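Local structure of sulfur oxidation protein soxB (Thermus thermophilus, 2WDD) at residues Leu185-Val190 with Phe236-Arg241; Val215-Pro220 with Val258-His263; Leu370-Asp375 with Arg556-Thr561; Tyr378-Gln383 with Val542-Asn547. The protein hydrolyses sulfur-sulfur bonds as the dimanganese thiosulfohydrolase of the Sox sulfur-oxidation pathway, releasing sulfate from cysteine S-thiosulfonate on its carrier protein. One frame throughout, in Å; residues are numbered along the deposited sequence. Where two conformers were deposited one is given.

How the contacts relate
Contacts 1 and 2 lie together in the half of the chain that carries the two manganese ions; contacts 3 and 4 sit on the other side of the chain's centre, the pairs being more than 30 Å apart between centres. Contact 2 is the buried one, a parallel strand pair ending at a metal ligand. Contact 1 is partly buried and packs loop against loop beside it, S186 and N188 both hydrogen-bonding S218. Contacts 3 and 4 are partly buried, and share the stretch leading into helix 380-392: K373 forms a salt bridge with D382, and L370 O meets T380 OG1. Backbone bonds dominate contact 2, side chains and waters contacts 1 and 4, apolar packing contact 3.

Contact 1 (Leu185-Val190 with Phe236-Arg241); sequences LSYNIV and FALDER. With TBU (tertiary-butyl alcohol), chain E.
I189 lies alongside the F236 ring, the two side chains pointing the same way, with CD1 of I189 3.6 Å from CE1 of F236 and CG2 of I189 over one ring face. W166 meets the same ring edge-to-face. N188 supplies the stronger polar link: its ND2 donates to F236 O at 2.9 Å, 34° from the carbonyl plane, and also bonds S218 O, which uses both amide hydrogens. A water bridges N188 O and A237 O, giving a hydrogen bond to each. Farther along, Y187 has CG between its backbone N and carbonyl carbon (chi1 85°), which brings the ring under N188 CB; the hydroxyl takes a weak bond from D239 N at 3.3 Å while touching CD1 of L238. An alanine in place of Y187 would probably leave D239 N without this acceptor and open a gap beside L238 near the start of helix 240-252. D239 is the N-cap of that helix, its OD1 accepting from R242 N. F236 N donates almost straight to the oxygen of a bound tertiary-butyl alcohol, 2.9 Å away. F236 N and O, A237 O and, weakly, D239 N thus each find a partner in a side chain, a water or the alcohol.

Contact 2 (Val215-Pro220 with Val258-His263); sequences VGASYP and VVLLSH. With MN (manganese (II) ion), chain H.
V215 and L260 cross obliquely on one face of a parallel strand pair, CD1 of L260 lying 3.8 Å from CG1 of V215 and 4.0 Å from CB of A217. The leucine CG is anti to its backbone N (chi1 177°), and from there CD1 reaches across to the neighbouring strand. V215 meets V258 through its other methyl, CG2, 3.7 Å from V258 CG1. L261 projects from the opposite face, where G216, its bridge partner, has no side chain. Between the two faces the backbones of 215-217 and 258-262 run at 24° to each other. V215 N donates to V259 O, L261 N to V215 O at 2.7 Å and A217 N to L261 O. H263 N continues the pattern to A217 O with a more bent bond (135° at the hydrogen).

Past the strand ends the side chains turn to the metal site. Y219 lays CB 3.9 Å from CD2 of H263, and the carbonyl O of H263 sits at the edge of the tyrosine ring, while that ring stacks on H286. H263 binds manganese through NE2 at 2.2 Å, and its ND1 is hydrogen-bonded to G130 O. D132, H163, H286 and a water are the other ligands. H263 directly follows strand 257-262, as in metallophosphoesterase folds, where metal ligands sit at carboxy-terminal strand ends. The ND1 bond is likely to fix the imidazole's rotation and hold NE2 on the metal, and the G130 carbonyl would probably make the ring a stronger electron donor.

Contact 3 (Leu370-Asp375 with Arg556-Thr561); sequences LLYKRD and RLPEVT
L557 touches the tip of Y372, placing CD2 3.5 Å from the tyrosine OH, and the two side chains cross at about a right angle. The contact joins two irregular stretches: the carboxy-terminal tail of the chain, beyond strand 548-550, and the loop leading to helix 380-392, which falls in or near the 5'-nucleotidase C-terminal family region. P558 follows and meets Y372 tip to tip. Its CG comes within 3.5 Å of CE2 of the ring, and its CD lies 3.6 Å from the OH, so the pyrrolidine spans the outer end of the tyrosine. Y372 CB itself points toward the tail, and CG, set between the backbone N and the carbonyl carbon (chi1 60°), starts the ring on its way to P558. E559 turns its side chain away from the loop, yet its carbonyl O is 3.8 Å from CD2 of L370. V560 returns to the interface, its CB 3.7 Å from CB of L370 and its CG1 near the plane of the Y372 ring at the edge. P544 of contact 4 packs on V560 as well. The backbones are joined where L370 N donates to V560 O at 3.0 Å.

Contact 4 (Tyr378-Gln383 with Val542-Asn547); sequences YSTWDQ and VRPEPN
Y378 and E545 share the direct hydrogen bond of this contact: E545 N donates to the tyrosine OH at 2.9 Å, nearly straight at 170°. The same hydroxyl donates to Q383 OE1 at 2.6 Å, approaching from above the amide carbonyl plane, so one oxygen links the loop to the first turn of helix 380-392. One water gives hydrogen bonds to Q383 OE1 and E545 O; another accepts from Q383 NE2 and donates to R543 O.

The aromatic contact is a CH-pi interaction, with P546 CA 3.8 Å from the centroid of the Y378 ring and only 7° off its normal. A leucine in place of Y378 would probably leave E545 N without its acceptor, Q383 OE1 without the hydroxyl donor and P546 CA without the ring face.

Apolar contacts lie on the helix side. CG1 of V542 packs 3.8 Å from CG of Q383, the two side chains sliding past each other in opposite directions, and CG2 of T380 lies 4.1 Å from CG of P544; T380 OG1 is bonded to L370 O.

S379 begins the helix as its N-cap, its OG accepting from D382 N at 2.9 Å. The arrangement is that of a capped helix start packed against a proline-rich loop in the 5'-nucleotidase-like C-terminal region.

Contact 1 (Leu185-Val190 with Phe236-Arg241)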
# COMPACT_ATOMS: atom_id res chain seq x y z
N LEU A 185 -8.44 6.74 -15.48
CA LEU A 185 -9.32 7.82 -15.02
C LEU A 185 -8.65 8.64 -13.92
O LEU A 185 -7.94 8.09 -13.08
CB LEU A 185 -10.62 7.24 -14.44
CG LEU A 185 -11.48 6.38 -15.35
CD1 LEU A 185 -12.65 5.78 -14.57
CD2 LEU A 185 -11.99 7.20 -16.54
N SER A 186 -8.94 9.94 -13.89
CA SER A 186 -8.49 10.82 -12.82
C SER A 186 -9.09 12.20 -13.00
O SER A 186 -8.83 12.86 -14.01
CB SER A 186 -6.96 10.91 -12.75
OG SER A 186 -6.41 9.80 -12.05
N TYR A 187 -9.91 12.63 -12.05
CA TYR A 187 -10.51 13.96 -12.13
C TYR A 187 -9.49 15.02 -11.72
O TYR A 187 -9.61 16.19 -12.09
CB TYR A 187 -11.74 14.05 -11.20
CG TYR A 187 -11.37 14.42 -9.77
CD1 TYR A 187 -11.33 15.75 -9.35
CD2 TYR A 187 -10.96 13.44 -8.87
CE1 TYR A 187 -10.94 16.09 -8.07
CE2 TYR A 187 -10.54 13.78 -7.59
CZ TYR A 187 -10.55 15.10 -7.19
OH TYR A 187 -10.13 15.43 -5.92
N ASN A 188 -8.49 14.61 -10.95
CA ASN A 188 -7.57 15.55 -10.32
C ASN A 188 -6.21 15.85 -10.92
O ASN A 188 -5.54 16.77 -10.45
CB ASN A 188 -7.43 15.25 -8.82
CG ASN A 188 -6.86 13.87 -8.54
OD1 ASN A 188 -7.21 12.87 -9.18
ND2 ASN A 188 -5.95 13.80 -7.57
N ILE A 189 -5.78 15.08 -11.92
CA ILE A 189 -4.48 15.32 -12.53
C ILE A 189 -4.70 16.37 -13.62
O ILE A 189 -5.37 16.11 -14.61
CB ILE A 189 -3.87 14.03 -13.09
CG1 ILE A 189 -3.67 13.02 -11.95
CG2 ILE A 189 -2.51 14.31 -13.77
CD1 ILE A 189 -3.27 11.63 -12.41
N VAL A 190 -4.17 17.57 -13.38
CA VAL A 190 -4.36 18.68 -14.31
C VAL A 190 -3.04 19.34 -14.62
O VAL A 190 -2.05 19.17 -13.89
CB VAL A 190 -5.37 19.72 -13.73
CG1 VAL A 190 -6.69 19.04 -13.34
CG2 VAL A 190 -4.76 20.46 -12.53
N PHE A 236 -1.85 17.52 -8.80
CA PHE A 236 -2.69 16.38 -8.40
C PHE A 236 -3.63 16.83 -7.27
O PHE A 236 -4.30 16.02 -6.64
CB PHE A 236 -1.80 15.27 -7.82
CG PHE A 236 -1.07 14.47 -8.84
CD1 PHE A 236 -1.42 13.15 -9.07
CD2 PHE A 236 0.02 14.99 -9.53
CE1 PHE A 236 -0.75 12.38 -10.00
CE2 PHE A 236 0.68 14.23 -10.48
CZ PHE A 236 0.28 12.93 -10.72
N ALA A 237 -3.59 18.12 -6.95
CA ALA A 237 -4.33 18.64 -5.80
C ALA A 237 -5.76 18.14 -5.62
O ALA A 237 -6.51 18.04 -6.59
CB ALA A 237 -4.30 20.16 -5.78
N LEU A 238 -6.11 17.84 -4.38
CA LEU A 238 -7.47 17.45 -4.05
C LEU A 238 -8.31 18.71 -4.32
O LEU A 238 -8.00 19.79 -3.82
CB LEU A 238 -7.56 17.08 -2.56
CG LEU A 238 -8.96 16.88 -1.97
CD1 LEU A 238 -9.56 15.57 -2.46
CD2 LEU A 238 -8.90 16.90 -0.45
N ASP A 239 -9.33 18.56 -5.17
CA ASP A 239 -10.16 19.69 -5.57
C ASP A 239 -11.62 19.30 -5.42
O ASP A 239 -12.22 18.70 -6.32
CB ASP A 239 -9.85 20.04 -7.03
CG ASP A 239 -10.41 21.39 -7.46
OD1 ASP A 239 -11.45 21.82 -6.90
OD2 ASP A 239 -9.84 21.99 -8.39
N GLU A 240 -12.18 19.58 -4.24
CA GLU A 240 -13.56 19.20 -3.94
C GLU A 240 -14.57 19.71 -4.95
O GLU A 240 -15.51 19.00 -5.30
CB GLU A 240 -13.93 19.63 -2.52
CG GLU A 240 -13.12 18.92 -1.45
CD GLU A 240 -13.61 19.23 -0.05
OE1 GLU A 240 -13.30 20.32 0.46
OE2 GLU A 240 -14.30 18.37 0.53
N ARG A 241 -14.37 20.93 -5.43
CA ARG A 241 -15.26 21.52 -6.42
C ARG A 241 -15.27 20.70 -7.71
O ARG A 241 -16.33 20.31 -8.20
CB ARG A 241 -14.81 22.95 -6.74
CG ARG A 241 -15.94 23.96 -6.89
CD ARG A 241 -15.45 25.20 -7.63
NE ARG A 241 -15.15 24.91 -9.03
CZ ARG A 241 -13.93 24.68 -9.50
NH1 ARG A 241 -12.88 24.72 -8.69
NH2 ARG A 241 -13.75 24.41 -10.79
O TBU E . -0.11 18.72 -6.82
C TBU E . -0.14 19.97 -6.10
C1 TBU E . -0.48 21.10 -7.04
C2 TBU E . -1.18 20.05 -4.97
C3 TBU E . 1.24 20.23 -5.51
O HOH W 1 -6.46 18.96 -9.13

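Contact 2 (Val215-Pro220 with Val258-His263)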
# COMPACT_ATOMS: atom_id res chain seq x y z
N VAL A 215 -15.86 7.06 -11.33
CA VAL A 215 -15.08 8.29 -11.29
C VAL A 215 -13.73 7.92 -10.70
O VAL A 215 -13.67 7.11 -9.78
CB VAL A 215 -15.77 9.36 -10.39
CG1 VAL A 215 -14.95 10.66 -10.34
CG2 VAL A 215 -17.21 9.60 -10.85
N GLY A 216 -12.64 8.47 -11.24
CA GLY A 216 -11.33 8.16 -10.70
C GLY A 216 -10.67 9.31 -9.95
O GLY A 216 -10.81 10.48 -10.30
N ALA A 217 -9.92 8.95 -8.91
CA ALA A 217 -9.15 9.93 -8.15
C ALA A 217 -7.77 9.37 -7.87
O ALA A 217 -7.64 8.28 -7.31
CB ALA A 217 -9.84 10.31 -6.85
N SER A 218 -6.74 10.08 -8.32
CA SER A 218 -5.36 9.68 -8.04
C SER A 218 -4.88 10.34 -6.74
O SER A 218 -5.47 11.30 -6.25
CB SER A 218 -4.44 10.06 -9.20
OG SER A 218 -4.61 9.14 -10.26
N TYR A 219 -3.79 9.83 -6.18
CA TYR A 219 -3.27 10.34 -4.91
C TYR A 219 -2.98 11.83 -5.01
O TYR A 219 -2.24 12.26 -5.88
CB TYR A 219 -1.99 9.59 -4.55
CG TYR A 219 -1.47 9.88 -3.16
CD1 TYR A 219 -2.28 9.73 -2.04
CD2 TYR A 219 -0.14 10.23 -2.97
CE1 TYR A 219 -1.80 9.97 -0.77
CE2 TYR A 219 0.35 10.47 -1.69
CZ TYR A 219 -0.47 10.33 -0.60
OH TYR A 219 0.04 10.55 0.67
N PRO A 220 -3.53 12.64 -4.08
CA PRO A 220 -3.34 14.10 -4.18
C PRO A 220 -1.99 14.63 -3.73
O PRO A 220 -1.67 15.80 -3.97
CB PRO A 220 -4.44 14.66 -3.27
CG PRO A 220 -4.81 13.53 -2.35
CD PRO A 220 -4.60 12.27 -3.13
N VAL A 258 -23.02 6.23 -8.69
CA VAL A 258 -21.66 6.73 -8.87
C VAL A 258 -20.68 6.02 -7.94
O VAL A 258 -20.88 5.98 -6.73
CB VAL A 258 -21.61 8.26 -8.66
CG1 VAL A 258 -20.16 8.78 -8.70
CG2 VAL A 258 -22.47 8.97 -9.72
N VAL A 259 -19.63 5.46 -8.52
CA VAL A 259 -18.59 4.77 -7.77
C VAL A 259 -17.30 5.57 -7.93
O VAL A 259 -16.91 5.88 -9.06
CB VAL A 259 -18.37 3.34 -8.32
CG1 VAL A 259 -17.25 2.62 -7.54
CG2 VAL A 259 -19.67 2.54 -8.30
N LEU A 260 -16.63 5.89 -6.82
CA LEU A 260 -15.35 6.58 -6.89
C LEU A 260 -14.24 5.55 -6.71
O LEU A 260 -14.17 4.93 -5.66
CB LEU A 260 -15.23 7.66 -5.80
CG LEU A 260 -13.88 8.40 -5.77
CD1 LEU A 260 -13.73 9.28 -7.01
CD2 LEU A 260 -13.74 9.23 -4.51
N LEU A 261 -13.41 5.35 -7.74
CA LEU A 261 -12.26 4.44 -7.69
C LEU A 261 -11.14 5.37 -7.22
O LEU A 261 -10.68 6.22 -7.97
CB LEU A 261 -11.93 3.93 -9.10
CG LEU A 261 -10.75 2.97 -9.28
CD1 LEU A 261 -10.89 1.73 -8.40
CD2 LEU A 261 -10.65 2.59 -10.74
N SER A 262 -10.82 5.27 -5.93
CA SER A 262 -9.94 6.24 -5.28
C SER A 262 -8.56 5.77 -4.85
O SER A 262 -8.38 4.64 -4.39
CB SER A 262 -10.65 6.70 -4.00
OG SER A 262 -9.96 7.76 -3.37
N HIS A 263 -7.61 6.70 -4.93
CA HIS A 263 -6.29 6.48 -4.37
C HIS A 263 -5.98 7.64 -3.43
O HIS A 263 -4.83 8.05 -3.30
CB HIS A 263 -5.18 6.29 -5.41
CG HIS A 263 -4.03 5.49 -4.88
ND1 HIS A 263 -3.87 4.14 -5.15
CD2 HIS A 263 -3.04 5.82 -4.02
CE1 HIS A 263 -2.82 3.69 -4.48
NE2 HIS A 263 -2.30 4.68 -3.79
MN MN H . -0.48 4.76 -2.62
O HOH W 2 -0.20 3.27 -1.15

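Contact 3 (Leu370-Asp375 with Arg556-Thr561)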
# COMPACT_ATOMS: atom_id res chain seq x y z
N LEU A 370 10.41 -14.39 11.59
CA LEU A 370 9.51 -13.60 10.76
C LEU A 370 10.01 -12.19 10.50
O LEU A 370 10.26 -11.44 11.45
CB LEU A 370 8.17 -13.47 11.49
CG LEU A 370 7.03 -12.83 10.69
CD1 LEU A 370 6.63 -13.74 9.54
CD2 LEU A 370 5.84 -12.54 11.62
N LEU A 371 10.09 -11.82 9.23
CA LEU A 371 10.45 -10.46 8.85
C LEU A 371 9.19 -9.82 8.26
O LEU A 371 8.67 -10.26 7.23
CB LEU A 371 11.57 -10.46 7.79
CG LEU A 371 12.92 -10.97 8.30
CD1 LEU A 371 13.93 -11.06 7.14
CD2 LEU A 371 13.45 -10.01 9.40
N TYR A 372 8.65 -8.83 8.97
CA TYR A 372 7.44 -8.14 8.51
C TYR A 372 7.77 -6.65 8.40
O TYR A 372 8.71 -6.16 9.03
CB TYR A 372 6.25 -8.37 9.46
CG TYR A 372 6.48 -7.89 10.88
CD1 TYR A 372 6.06 -6.62 11.28
CD2 TYR A 372 7.11 -8.69 11.82
CE1 TYR A 372 6.22 -6.19 12.59
CE2 TYR A 372 7.30 -8.27 13.12
CZ TYR A 372 6.88 -7.00 13.49
OH TYR A 372 7.05 -6.57 14.79
N LYS A 373 6.98 -5.95 7.59
CA LYS A 373 7.21 -4.54 7.31
C LYS A 373 6.19 -3.57 7.88
O LYS A 373 6.55 -2.49 8.36
CB LYS A 373 7.25 -4.34 5.79
CG LYS A 373 7.20 -2.87 5.35
CD LYS A 373 8.58 -2.23 5.50
CE LYS A 373 8.56 -0.73 5.23
NZ LYS A 373 9.96 -0.23 5.01
N ARG A 374 4.91 -3.91 7.79
CA ARG A 374 3.86 -2.98 8.20
C ARG A 374 3.64 -2.83 9.70
O ARG A 374 3.57 -3.82 10.42
CB ARG A 374 2.54 -3.31 7.50
CG ARG A 374 2.59 -3.12 5.99
CD ARG A 374 1.37 -2.36 5.50
NE ARG A 374 1.09 -1.19 6.33
CZ ARG A 374 -0.13 -0.81 6.70
NH1 ARG A 374 -0.29 0.27 7.45
NH2 ARG A 374 -1.20 -1.48 6.28
N ASP A 375 3.53 -1.58 10.14
CA ASP A 375 3.28 -1.23 11.54
C ASP A 375 3.34 0.29 11.65
O ASP A 375 4.05 0.94 10.90
CB ASP A 375 4.34 -1.83 12.47
CG ASP A 375 4.00 -1.63 13.94
OD1 ASP A 375 3.02 -2.26 14.38
OD2 ASP A 375 4.63 -0.79 14.64
N ARG A 556 1.64 -3.95 20.39
CA ARG A 556 1.56 -5.38 20.11
C ARG A 556 2.64 -5.90 19.18
O ARG A 556 3.08 -5.20 18.27
CB ARG A 556 0.19 -5.75 19.54
CG ARG A 556 -0.98 -5.35 20.43
CD ARG A 556 -0.97 -6.17 21.71
NE ARG A 556 -1.02 -7.60 21.41
CZ ARG A 556 -2.13 -8.27 21.14
NH1 ARG A 556 -3.31 -7.65 21.17
NH2 ARG A 556 -2.08 -9.56 20.85
N LEU A 557 2.98 -7.18 19.35
CA LEU A 557 3.93 -7.85 18.48
C LEU A 557 3.36 -9.18 18.02
O LEU A 557 2.63 -9.86 18.76
CB LEU A 557 5.23 -8.12 19.22
CG LEU A 557 6.10 -6.91 19.54
CD1 LEU A 557 7.24 -7.36 20.46
CD2 LEU A 557 6.67 -6.29 18.26
N PRO A 558 3.75 -9.61 16.83
CA PRO A 558 3.28 -10.92 16.37
C PRO A 558 4.19 -12.01 16.90
O PRO A 558 5.22 -11.74 17.50
CB PRO A 558 3.49 -10.83 14.85
CG PRO A 558 4.74 -9.97 14.74
CD PRO A 558 4.57 -8.92 15.82
N GLU A 559 3.81 -13.26 16.65
CA GLU A 559 4.64 -14.42 17.00
C GLU A 559 5.59 -14.58 15.83
O GLU A 559 5.15 -14.73 14.68
CB GLU A 559 3.78 -15.67 17.15
CG GLU A 559 4.57 -16.96 17.22
CD GLU A 559 5.51 -17.01 18.41
OE1 GLU A 559 5.02 -16.86 19.55
OE2 GLU A 559 6.73 -17.19 18.20
N VAL A 560 6.89 -14.49 16.08
CA VAL A 560 7.87 -14.55 15.02
C VAL A 560 8.54 -15.89 14.73
O VAL A 560 9.43 -15.96 13.89
CB VAL A 560 8.91 -13.43 15.15
CG1 VAL A 560 8.22 -12.08 15.25
CG2 VAL A 560 9.80 -13.68 16.35
N THR A 561 8.10 -16.95 15.42
CA THR A 561 8.64 -18.28 15.17
C THR A 561 7.52 -19.17 14.67
O THR A 561 6.35 -18.78 14.67
CB THR A 561 9.28 -18.88 16.45
OG1 THR A 561 8.27 -19.13 17.43
CG2 THR A 561 10.31 -17.93 17.03

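Contact 4 (Tyr378-Gln383 with Val542-Asn547)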
# COMPACT_ATOMS: atom_id res chain seq x y z
N TYR A 378 7.29 0.26 14.16
CA TYR A 378 8.45 -0.60 14.18
C TYR A 378 8.19 -1.90 13.44
O TYR A 378 7.10 -2.45 13.48
CB TYR A 378 8.78 -0.93 15.66
CG TYR A 378 9.77 -2.07 15.82
CD1 TYR A 378 11.13 -1.83 15.82
CD2 TYR A 378 9.32 -3.38 15.96
CE1 TYR A 378 12.04 -2.88 15.91
CE2 TYR A 378 10.22 -4.44 16.05
CZ TYR A 378 11.58 -4.18 16.04
OH TYR A 378 12.48 -5.22 16.13
N SER A 379 9.22 -2.42 12.78
CA SER A 379 9.09 -3.71 12.12
C SER A 379 10.42 -4.48 12.15
O SER A 379 11.49 -3.90 12.24
CB SER A 379 8.61 -3.56 10.68
OG SER A 379 9.70 -3.26 9.81
N THR A 380 10.35 -5.81 12.05
CA THR A 380 11.60 -6.58 12.05
C THR A 380 12.35 -6.42 10.74
O THR A 380 13.59 -6.44 10.74
CB THR A 380 11.36 -8.05 12.36
OG1 THR A 380 10.32 -8.54 11.50
CG2 THR A 380 10.97 -8.23 13.83
N TRP A 381 11.63 -6.24 9.63
CA TRP A 381 12.32 -5.99 8.36
C TRP A 381 13.11 -4.69 8.46
O TRP A 381 14.27 -4.64 8.07
CB TRP A 381 11.34 -5.91 7.18
CG TRP A 381 12.03 -5.33 5.95
CD1 TRP A 381 11.93 -4.05 5.48
CD2 TRP A 381 13.07 -5.95 5.18
NE1 TRP A 381 12.79 -3.86 4.42
CE2 TRP A 381 13.49 -5.02 4.21
CE3 TRP A 381 13.63 -7.24 5.17
CZ2 TRP A 381 14.48 -5.31 3.26
CZ3 TRP A 381 14.61 -7.53 4.23
CH2 TRP A 381 15.03 -6.57 3.29
N ASP A 382 12.49 -3.62 8.96
CA ASP A 382 13.20 -2.35 9.02
C ASP A 382 14.37 -2.39 9.99
O ASP A 382 15.39 -1.72 9.78
CB ASP A 382 12.25 -1.19 9.33
CG ASP A 382 11.27 -0.94 8.21
OD1 ASP A 382 11.70 -0.79 7.04
OD2 ASP A 382 10.05 -1.00 8.46
N GLN A 383 14.25 -3.21 11.03
CA GLN A 383 15.38 -3.36 11.93
C GLN A 383 16.52 -4.05 11.19
O GLN A 383 17.68 -3.66 11.33
CB GLN A 383 15.02 -4.09 13.23
CG GLN A 383 16.28 -4.32 14.06
CD GLN A 383 16.02 -4.83 15.44
OE1 GLN A 383 14.98 -4.55 16.03
NE2 GLN A 383 17.00 -5.54 16.00
N VAL A 542 16.38 -11.63 13.40
CA VAL A 542 15.98 -10.35 13.95
C VAL A 542 14.75 -10.47 14.81
O VAL A 542 13.62 -10.39 14.31
CB VAL A 542 15.74 -9.35 12.80
CG1 VAL A 542 15.43 -7.97 13.36
CG2 VAL A 542 16.96 -9.32 11.88
N ARG A 543 14.95 -10.64 16.11
CA ARG A 543 13.80 -10.74 16.98
C ARG A 543 13.21 -9.36 17.25
O ARG A 543 13.91 -8.35 17.25
CB ARG A 543 14.09 -11.52 18.25
CG ARG A 543 13.83 -13.02 18.09
CD ARG A 543 13.71 -13.72 19.43
NE ARG A 543 12.66 -14.73 19.42
CZ ARG A 543 11.38 -14.48 19.70
NH1 ARG A 543 11.00 -13.25 20.01
NH2 ARG A 543 10.49 -15.47 19.67
N PRO A 544 11.89 -9.31 17.43
CA PRO A 544 11.25 -8.02 17.64
C PRO A 544 11.68 -7.38 18.94
O PRO A 544 11.46 -7.92 20.02
CB PRO A 544 9.75 -8.37 17.70
CG PRO A 544 9.63 -9.80 17.33
CD PRO A 544 10.96 -10.43 17.57
N GLU A 545 12.28 -6.21 18.82
CA GLU A 545 12.69 -5.45 19.99
C GLU A 545 12.33 -3.99 19.74
O GLU A 545 13.16 -3.17 19.38
CB GLU A 545 14.16 -5.68 20.30
CG GLU A 545 14.44 -7.09 20.80
CD GLU A 545 15.88 -7.31 21.23
OE1 GLU A 545 16.79 -6.98 20.44
OE2 GLU A 545 16.09 -7.85 22.34
N PRO A 546 11.04 -3.68 19.88
CA PRO A 546 10.57 -2.32 19.61
C PRO A 546 11.38 -1.28 20.36
O PRO A 546 11.74 -1.47 21.52
CB PRO A 546 9.13 -2.32 20.10
CG PRO A 546 8.74 -3.75 20.21
CD PRO A 546 9.99 -4.54 20.45
N ASN A 547 11.61 -0.15 19.70
CA ASN A 547 12.40 0.92 20.29
C ASN A 547 11.52 2.09 20.71
O ASN A 547 12.01 3.19 20.96
CB ASN A 547 13.41 1.42 19.27
CG ASN A 547 12.75 1.99 18.03
OD1 ASN A 547 11.71 1.48 17.57
ND2 ASN A 547 13.33 3.07 17.50
O HOH W 3 15.28 -2.48 17.89
O HOH W 4 16.42 -7.31 18.04